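Local coordinates for protein 401aa long hypothetical glucose-1-phosphate thymidylyltransferase (Sulfolobus tokodaii, PDB 2GGQ) that probably makes UDP-N-acetylglucosamine and UDP-N-acetylgalactosamine as a bifunctional enzyme with nucleotidyltransferase and acetyltransferase activities, and also forms dTDP-glucose or UDP-glucose from glucose 1-phosphate, at residues A[51-56]-A[68-73]; A[2-7]-A[85-90]. One frame throughout, in Å; residues are numbered along the deposited sequence.

Interaction 1 (A[51-56]-A[68-73]). With TTP (thymidine-5'-triphosphate), chain E.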
loop_
_atom_site.group_PDB
_atom_site.type_symbol
_atom_site.label_atom_id
_atom_site.label_comp_id
_atom_site.label_asym_id
_atom_site.label_seq_id
_atom_site.Cartn_x
_atom_site.Cartn_y
_atom_site.Cartn_z
ATOM N N VAL A 51 17.006 4.270 2.046
ATOM C CA VAL A 51 15.938 3.414 2.531
ATOM C C VAL A 51 16.529 2.434 3.488
ATOM O O VAL A 51 17.510 1.773 3.165
ATOM C CB VAL A 51 15.251 2.625 1.395
ATOM C CG1 VAL A 51 13.917 2.018 1.891
ATOM C CG2 VAL A 51 15.002 3.529 0.225
ATOM N N ILE A 52 15.917 2.309 4.658
ATOM C CA ILE A 52 16.318 1.301 5.627
ATOM C C ILE A 52 15.395 0.059 5.470
ATOM O O ILE A 52 14.174 0.190 5.524
ATOM C CB ILE A 52 16.224 1.877 7.015
ATOM C CG1 ILE A 52 17.242 3.056 7.128
ATOM C CG2 ILE A 52 16.497 0.798 8.044
ATOM C CD1 ILE A 52 16.953 4.004 8.253
ATOM N N VAL A 53 15.989 -1.108 5.254
ATOM C CA VAL A 53 15.237 -2.322 4.860
ATOM C C VAL A 53 15.598 -3.502 5.782
ATOM O O VAL A 53 16.626 -3.473 6.466
ATOM C CB VAL A 53 15.525 -2.729 3.379
ATOM C CG1 VAL A 53 15.221 -1.576 2.398
ATOM C CG2 VAL A 53 16.985 -3.207 3.160
ATOM N N SER A 54 14.785 -4.563 5.778
ATOM C CA SER A 54 15.186 -5.789 6.455
ATOM C C SER A 54 16.255 -6.431 5.597
ATOM O O SER A 54 16.282 -6.205 4.383
ATOM C CB SER A 54 14.004 -6.738 6.588
ATOM O OG SER A 54 13.535 -7.083 5.294
ATOM N N SER A 55 17.142 -7.204 6.223
ATOM C CA SER A 55 18.198 -7.971 5.507
ATOM C C SER A 55 17.636 -8.893 4.440
ATOM O O SER A 55 18.204 -8.998 3.347
ATOM C CB SER A 55 19.037 -8.794 6.486
ATOM O OG SER A 55 19.633 -7.938 7.446
ATOM N N LYS A 56 16.518 -9.547 4.752
ATOM C CA LYS A 56 15.792 -10.380 3.779
ATOM C C LYS A 56 15.475 -9.653 2.476
ATOM O O LYS A 56 15.456 -10.274 1.400
ATOM C CB LYS A 56 14.489 -10.939 4.379
ATOM C CG LYS A 56 13.930 -10.107 5.537
ATOM C CD LYS A 56 12.568 -10.584 6.083
ATOM C CE LYS A 56 11.385 -9.840 5.429
ATOM N NZ LYS A 56 11.213 -8.389 5.850
ATOM N N ILE A 68 19.653 5.270 -5.034
ATOM C CA ILE A 68 19.162 5.400 -3.673
ATOM C C ILE A 68 20.013 4.499 -2.797
ATOM O O ILE A 68 20.257 3.353 -3.162
ATOM C CB ILE A 68 17.646 4.931 -3.619
ATOM C CG1 ILE A 68 16.779 5.809 -4.498
ATOM C CG2 ILE A 68 17.088 4.917 -2.228
ATOM C CD1 ILE A 68 16.506 7.184 -3.921
ATOM N N SER A 69 20.442 4.987 -1.635
ATOM C CA SER A 69 21.232 4.166 -0.741
ATOM C C SER A 69 20.327 3.219 0.011
ATOM O O SER A 69 19.253 3.616 0.495
ATOM C CB SER A 69 22.028 5.007 0.281
ATOM O OG SER A 69 22.816 5.993 -0.374
ATOM N N ILE A 70 20.767 1.978 0.129
ATOM C CA ILE A 70 20.000 0.996 0.864
ATOM C C ILE A 70 20.839 0.546 2.016
ATOM O O ILE A 70 21.992 0.169 1.825
ATOM C CB ILE A 70 19.607 -0.216 -0.019
ATOM C CG1 ILE A 70 18.766 0.236 -1.207
ATOM C CG2 ILE A 70 18.736 -1.197 0.751
ATOM C CD1 ILE A 70 19.497 0.231 -2.469
ATOM N N VAL A 71 20.252 0.568 3.207
ATOM C CA VAL A 71 20.942 0.138 4.403
ATOM C C VAL A 71 20.014 -0.810 5.110
ATOM O O VAL A 71 18.811 -0.558 5.167
ATOM C CB VAL A 71 21.208 1.333 5.327
ATOM C CG1 VAL A 71 21.742 0.879 6.678
ATOM C CG2 VAL A 71 22.143 2.309 4.643
ATOM N N THR A 72 20.579 -1.868 5.686
ATOM C CA THR A 72 19.802 -2.855 6.406
ATOM C C THR A 72 19.667 -2.475 7.858
ATOM O O THR A 72 20.601 -1.982 8.466
ATOM C CB THR A 72 20.452 -4.232 6.342
ATOM O OG1 THR A 72 21.792 -4.124 6.827
ATOM C CG2 THR A 72 20.467 -4.765 4.930
ATOM N N GLN A 73 18.486 -2.699 8.411
ATOM C CA GLN A 73 18.247 -2.531 9.823
ATOM C C GLN A 73 19.039 -3.613 10.591
ATOM O O GLN A 73 19.212 -4.716 10.090
ATOM C CB GLN A 73 16.760 -2.684 10.085
ATOM C CG GLN A 73 16.350 -2.631 11.528
ATOM C CD GLN A 73 14.868 -2.449 11.689
ATOM O OE1 GLN A 73 14.284 -1.517 11.154
ATOM N NE2 GLN A 73 14.247 -3.335 12.446
HETATM P PA TTP E . 3.741 -0.946 11.100
HETATM O O1A TTP E . 2.672 -0.856 12.188
HETATM O O2A TTP E . 3.915 0.409 10.409
HETATM O O3A TTP E . 3.305 -2.056 9.959
HETATM P PB TTP E . 4.330 -3.232 9.548
HETATM O O1B TTP E . 4.484 -3.567 8.099
HETATM O O2B TTP E . 5.731 -2.858 9.964
HETATM O O3B TTP E . 3.939 -4.436 10.522
HETATM P PG TTP E . 2.900 -5.614 10.295
HETATM O O1G TTP E . 2.151 -5.404 8.985
HETATM O O2G TTP E . 3.611 -6.947 10.300
HETATM O O3G TTP E . 2.026 -5.543 11.527
HETATM O "O5'" TTP E . 5.103 -1.536 11.780
HETATM C "C5'" TTP E . 5.019 -2.617 12.741
HETATM C "C4'" TTP E . 6.196 -3.610 12.865
HETATM O "O4'" TTP E . 7.351 -3.426 12.017
HETATM C "C3'" TTP E . 6.775 -3.447 14.245
HETATM O "O3'" TTP E . 7.280 -4.733 14.645
HETATM C "C2'" TTP E . 7.922 -2.439 14.074
HETATM C "C1'" TTP E . 8.504 -2.897 12.745
HETATM N N1 TTP E . 9.278 -1.924 11.913
HETATM C C2 TTP E . 10.708 -2.063 11.785
HETATM O O2 TTP E . 11.360 -2.947 12.399
HETATM N N3 TTP E . 11.419 -1.248 10.998
HETATM C C4 TTP E . 10.816 -0.285 10.303
HETATM O O4 TTP E . 11.517 0.439 9.575
HETATM C C5 TTP E . 9.354 -0.099 10.399
HETATM C C5M TTP E . 8.657 0.992 9.617
HETATM C C6 TTP E . 8.634 -0.961 11.228
HETATM O O HOH W 1 16.985 -6.916 8.962
#

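Interaction 2 (A[2-7]-A[85-90]). With TTP (thymidine-5'-triphosphate), chain E.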
loop_
_atom_site.group_PDB
_atom_site.type_symbol
_atom_site.label_atom_id
_atom_site.label_comp_id
_atom_site.label_asym_id
_atom_site.label_seq_id
_atom_site.Cartn_x
_atom_site.Cartn_y
_atom_site.Cartn_z
ATOM N N LYS A 2 19.382 15.266 4.100
ATOM C CA LYS A 2 19.191 13.836 3.835
ATOM C C LYS A 2 17.775 13.399 4.221
ATOM O O LYS A 2 17.130 14.023 5.088
ATOM C CB LYS A 2 20.207 12.975 4.590
ATOM C CG LYS A 2 21.647 13.195 4.180
ATOM C CD LYS A 2 22.600 12.759 5.287
ATOM C CE LYS A 2 23.288 11.468 4.942
ATOM N NZ LYS A 2 24.313 11.595 3.861
ATOM N N ALA A 3 17.291 12.341 3.564
ATOM C CA ALA A 3 16.012 11.708 3.914
ATOM C C ALA A 3 16.237 10.235 4.176
ATOM O O ALA A 3 17.103 9.615 3.533
ATOM C CB ALA A 3 15.007 11.885 2.776
ATOM N N PHE A 4 15.470 9.683 5.115
ATOM C CA PHE A 4 15.451 8.250 5.371
ATOM C C PHE A 4 14.018 7.699 5.290
ATOM O O PHE A 4 13.137 8.217 5.950
ATOM C CB PHE A 4 16.038 7.969 6.735
ATOM C CG PHE A 4 17.478 8.420 6.862
ATOM C CD1 PHE A 4 18.512 7.526 6.608
ATOM C CD2 PHE A 4 17.796 9.754 7.164
ATOM C CE1 PHE A 4 19.848 7.920 6.702
ATOM C CE2 PHE A 4 19.154 10.169 7.242
ATOM C CZ PHE A 4 20.176 9.237 7.027
ATOM N N ILE A 5 13.822 6.668 4.470
ATOM C CA ILE A 5 12.540 5.946 4.406
ATOM C C ILE A 5 12.675 4.703 5.259
ATOM O O ILE A 5 13.592 3.891 5.034
ATOM C CB ILE A 5 12.135 5.605 2.944
ATOM C CG1 ILE A 5 12.173 6.888 2.088
ATOM C CG2 ILE A 5 10.718 4.916 2.912
ATOM C CD1 ILE A 5 11.956 6.704 0.557
ATOM N N LEU A 6 11.834 4.598 6.288
ATOM C CA LEU A 6 11.867 3.454 7.185
ATOM C C LEU A 6 10.963 2.400 6.558
ATOM O O LEU A 6 9.725 2.501 6.605
ATOM C CB LEU A 6 11.415 3.815 8.594
ATOM C CG LEU A 6 12.078 5.073 9.180
ATOM C CD1 LEU A 6 11.565 5.335 10.573
ATOM C CD2 LEU A 6 13.584 4.945 9.157
ATOM N N ALA A 7 11.612 1.438 5.902
ATOM C CA ALA A 7 10.924 0.437 5.088
ATOM C C ALA A 7 11.266 -0.987 5.532
ATOM O O ALA A 7 11.322 -1.916 4.695
ATOM C CB ALA A 7 11.268 0.623 3.634
ATOM N N LEU A 85 18.364 3.837 14.021
ATOM C CA LEU A 85 19.709 3.510 14.502
ATOM C C LEU A 85 20.685 3.096 13.416
ATOM O O LEU A 85 21.891 3.033 13.665
ATOM C CB LEU A 85 19.673 2.416 15.569
ATOM C CG LEU A 85 18.988 2.716 16.895
ATOM C CD1 LEU A 85 19.090 1.457 17.754
ATOM C CD2 LEU A 85 19.592 3.934 17.616
ATOM N N SER A 86 20.169 2.785 12.223
ATOM C CA SER A 86 21.009 2.590 11.028
ATOM C C SER A 86 21.012 3.869 10.187
ATOM O O SER A 86 21.760 3.991 9.203
ATOM C CB SER A 86 20.513 1.394 10.196
ATOM O OG SER A 86 20.311 0.247 11.003
ATOM N N ALA A 87 20.171 4.827 10.560
ATOM C CA ALA A 87 20.176 6.136 9.913
ATOM C C ALA A 87 21.425 6.890 10.370
ATOM O O ALA A 87 21.656 7.071 11.572
ATOM C CB ALA A 87 18.893 6.923 10.243
ATOM N N LYS A 88 22.259 7.278 9.410
ATOM C CA LYS A 88 23.474 8.025 9.723
ATOM C C LYS A 88 23.314 9.472 9.306
ATOM O O LYS A 88 23.373 9.815 8.108
ATOM C CB LYS A 88 24.703 7.379 9.074
ATOM C CG LYS A 88 25.326 6.329 9.980
ATOM C CD LYS A 88 25.868 5.128 9.223
ATOM C CE LYS A 88 26.032 3.943 10.193
ATOM N NZ LYS A 88 26.956 4.273 11.333
ATOM N N PHE A 89 23.067 10.318 10.305
ATOM C CA PHE A 89 23.091 11.740 10.072
ATOM C C PHE A 89 23.530 12.531 11.291
ATOM O O PHE A 89 23.302 12.160 12.468
ATOM C CB PHE A 89 21.740 12.262 9.537
ATOM C CG PHE A 89 20.605 12.130 10.509
ATOM C CD1 PHE A 89 20.187 13.223 11.257
ATOM C CD2 PHE A 89 19.930 10.911 10.658
ATOM C CE1 PHE A 89 19.132 13.107 12.160
ATOM C CE2 PHE A 89 18.861 10.800 11.546
ATOM C CZ PHE A 89 18.468 11.913 12.300
ATOM N N ASN A 90 24.167 13.633 10.954
ATOM C CA ASN A 90 24.434 14.723 11.864
ATOM C C ASN A 90 23.627 15.857 11.262
ATOM O O ASN A 90 23.417 15.875 10.043
ATOM C CB ASN A 90 25.925 15.074 11.828
ATOM C CG ASN A 90 26.844 13.853 11.968
ATOM O OD1 ASN A 90 26.949 13.246 13.040
ATOM N ND2 ASN A 90 27.538 13.506 10.874
HETATM P PA TTP E . 3.741 -0.946 11.100
HETATM O O1A TTP E . 2.672 -0.856 12.188
HETATM O O2A TTP E . 3.915 0.409 10.409
HETATM O O3A TTP E . 3.305 -2.056 9.959
HETATM P PB TTP E . 4.330 -3.232 9.548
HETATM O O1B TTP E . 4.484 -3.567 8.099
HETATM O O2B TTP E . 5.731 -2.858 9.964
HETATM O O3B TTP E . 3.939 -4.436 10.522
HETATM P PG TTP E . 2.900 -5.614 10.295
HETATM O O1G TTP E . 2.151 -5.404 8.985
HETATM O O2G TTP E . 3.611 -6.947 10.300
HETATM O O3G TTP E . 2.026 -5.543 11.527
HETATM O "O5'" TTP E . 5.103 -1.536 11.780
HETATM C "C5'" TTP E . 5.019 -2.617 12.741
HETATM C "C4'" TTP E . 6.196 -3.610 12.865
HETATM O "O4'" TTP E . 7.351 -3.426 12.017
HETATM C "C3'" TTP E . 6.775 -3.447 14.245
HETATM O "O3'" TTP E . 7.280 -4.733 14.645
HETATM C "C2'" TTP E . 7.922 -2.439 14.074
HETATM C "C1'" TTP E . 8.504 -2.897 12.745
HETATM N N1 TTP E . 9.278 -1.924 11.913
HETATM C C2 TTP E . 10.708 -2.063 11.785
HETATM O O2 TTP E . 11.360 -2.947 12.399
HETATM N N3 TTP E . 11.419 -1.248 10.998
HETATM C C4 TTP E . 10.816 -0.285 10.303
HETATM O O4 TTP E . 11.517 0.439 9.575
HETATM C C5 TTP E . 9.354 -0.099 10.399
HETATM C C5M TTP E . 8.657 0.992 9.617
HETATM C C6 TTP E . 8.634 -0.961 11.228
#

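Interaction 1 (A[51-56]-A[68-73])
Val51, Val53, Val71 and Gln73 exchange backbone hydrogen bonds across a parallel strand pair, 51-53 beside 69-72, whose axes approach to 4.7 Å with 32° between their directions. The ladder has four rungs. Val51 N gives to Ser69 O, and Val71 N to Val51 O at 3.0 Å; Val53 N then gives to Val71 O, and Gln73 N closes the ladder on Val53 O at 2.8 Å. Both main-chain polar atoms of Val51 and of Val53 are thus satisfied from this one side. Three CA-H...O contacts supplement the ladder; in one, Ile52 CA lies 3.1 Å from Val71 O, so that carbonyl also receives a CA-H.

Just past the strand ends the chain reaches the nucleotide. Gln73 runs out extended, with CG anti to the backbone N (chi1 176°), and presents its amide to the thymine of TTP as a donor-acceptor pair. Thymine N3 donates to Gln73 OE1 at 2.9 Å (169° at the hydrogen), while Gln73 NE2 donates to thymine O2 at 2.9 Å. NE2 also bonds Ile77 O, which fixes which end of the amide faces O2. A water accepts from Ser55 N and makes a weak bond to Gln73 O; Ser55 OG is held by Asp75.

On the face carrying Val51, Val53 and Ile70, methyls close the gap: Val51 CG2 meets Ile68 CG2 at 3.5 Å, and Val53 CG2 meets Ile70 CG2 at 3.6 Å. Helix 58-64 covers this face through Phe61, completing a right-handed beta-alpha-beta unit. Strand 69-72 is the outermost strand of the seven-stranded sheet, whereas strand 48-53 bonds through Ile52 to strand 2-7 on its other side.

Interaction 2 (A[2-7]-A[85-90])
Phe4 is approached from three directions by consecutive residues of a segment without regular secondary structure, and no hydrogen bond crosses between 2-7 and 85-90. Over one face of its ring stands Ala87 CB, 3.8 Å from the ring centroid and only 16° off the normal, a CH-pi contact displaced toward the CD1 and CE1 rim. At the ring's edge, near its plane, Lys88 O comes within 3.4 Å of Phe4 CZ, placing a carbonyl oxygen against the electropositive hydrogen-bearing rim. Phe89 supplies the third neighbour: its CD2 lies 3.6 Å from Phe4 CE2, with ring planes at 39° and centroids 5.5 Å apart, an oblique pairing.

The torsions explain how both rings reach this spot. Phe4 has CG anti to its own carbonyl carbon, which sends the ring from the strand toward 85-90; Phe89 CG sits between the backbone N and the carbonyl carbon (chi1 65°), turning its ring so that CD2 comes against Phe4 CE2. Phe168 also meets the Phe89 ring.

Farther out, the bent aliphatic chain of Lys2 brings CE to 3.6 Å from Lys88 O, while its ammonium forms a salt bridge with Asp48. At the other end of the strand, Leu6 CB lies 3.5 Å from thymine O4 of TTP, so the strand leads from this apolar packing to the base.

Ala87, Phe89 and the Lys88 backbone thus pack on Phe4, an irregular segment against the central sheet, with helix 33-43 meeting Ala3 and Ile5 on its other face, as in the Rossmann-like core of GT-A nucleotidyltransferases.

In the fold
From the N terminus, strand 2-7 forms the first side of interaction 2, whose loop closes only at 85-90, after 77 intervening residues. Interaction 1 lies wholly inside that span: the chain leaves strand 48-53, passes through helix 58-64 and returns as strand 69-72, closing a loop of 11 residues. The contacts therefore nest without crossing. Strands 48-53 and 2-7 are neighbours in one sheet, with Ile52 N 2.8 Å from Ile5 O and Ile52 O 2.9 Å from Ala7 N, both probable hydrogen bonds. Together they tie the sheet's outer strand, its interior first strand and the loop before strand 93-97, and both touch TTP at its thymine.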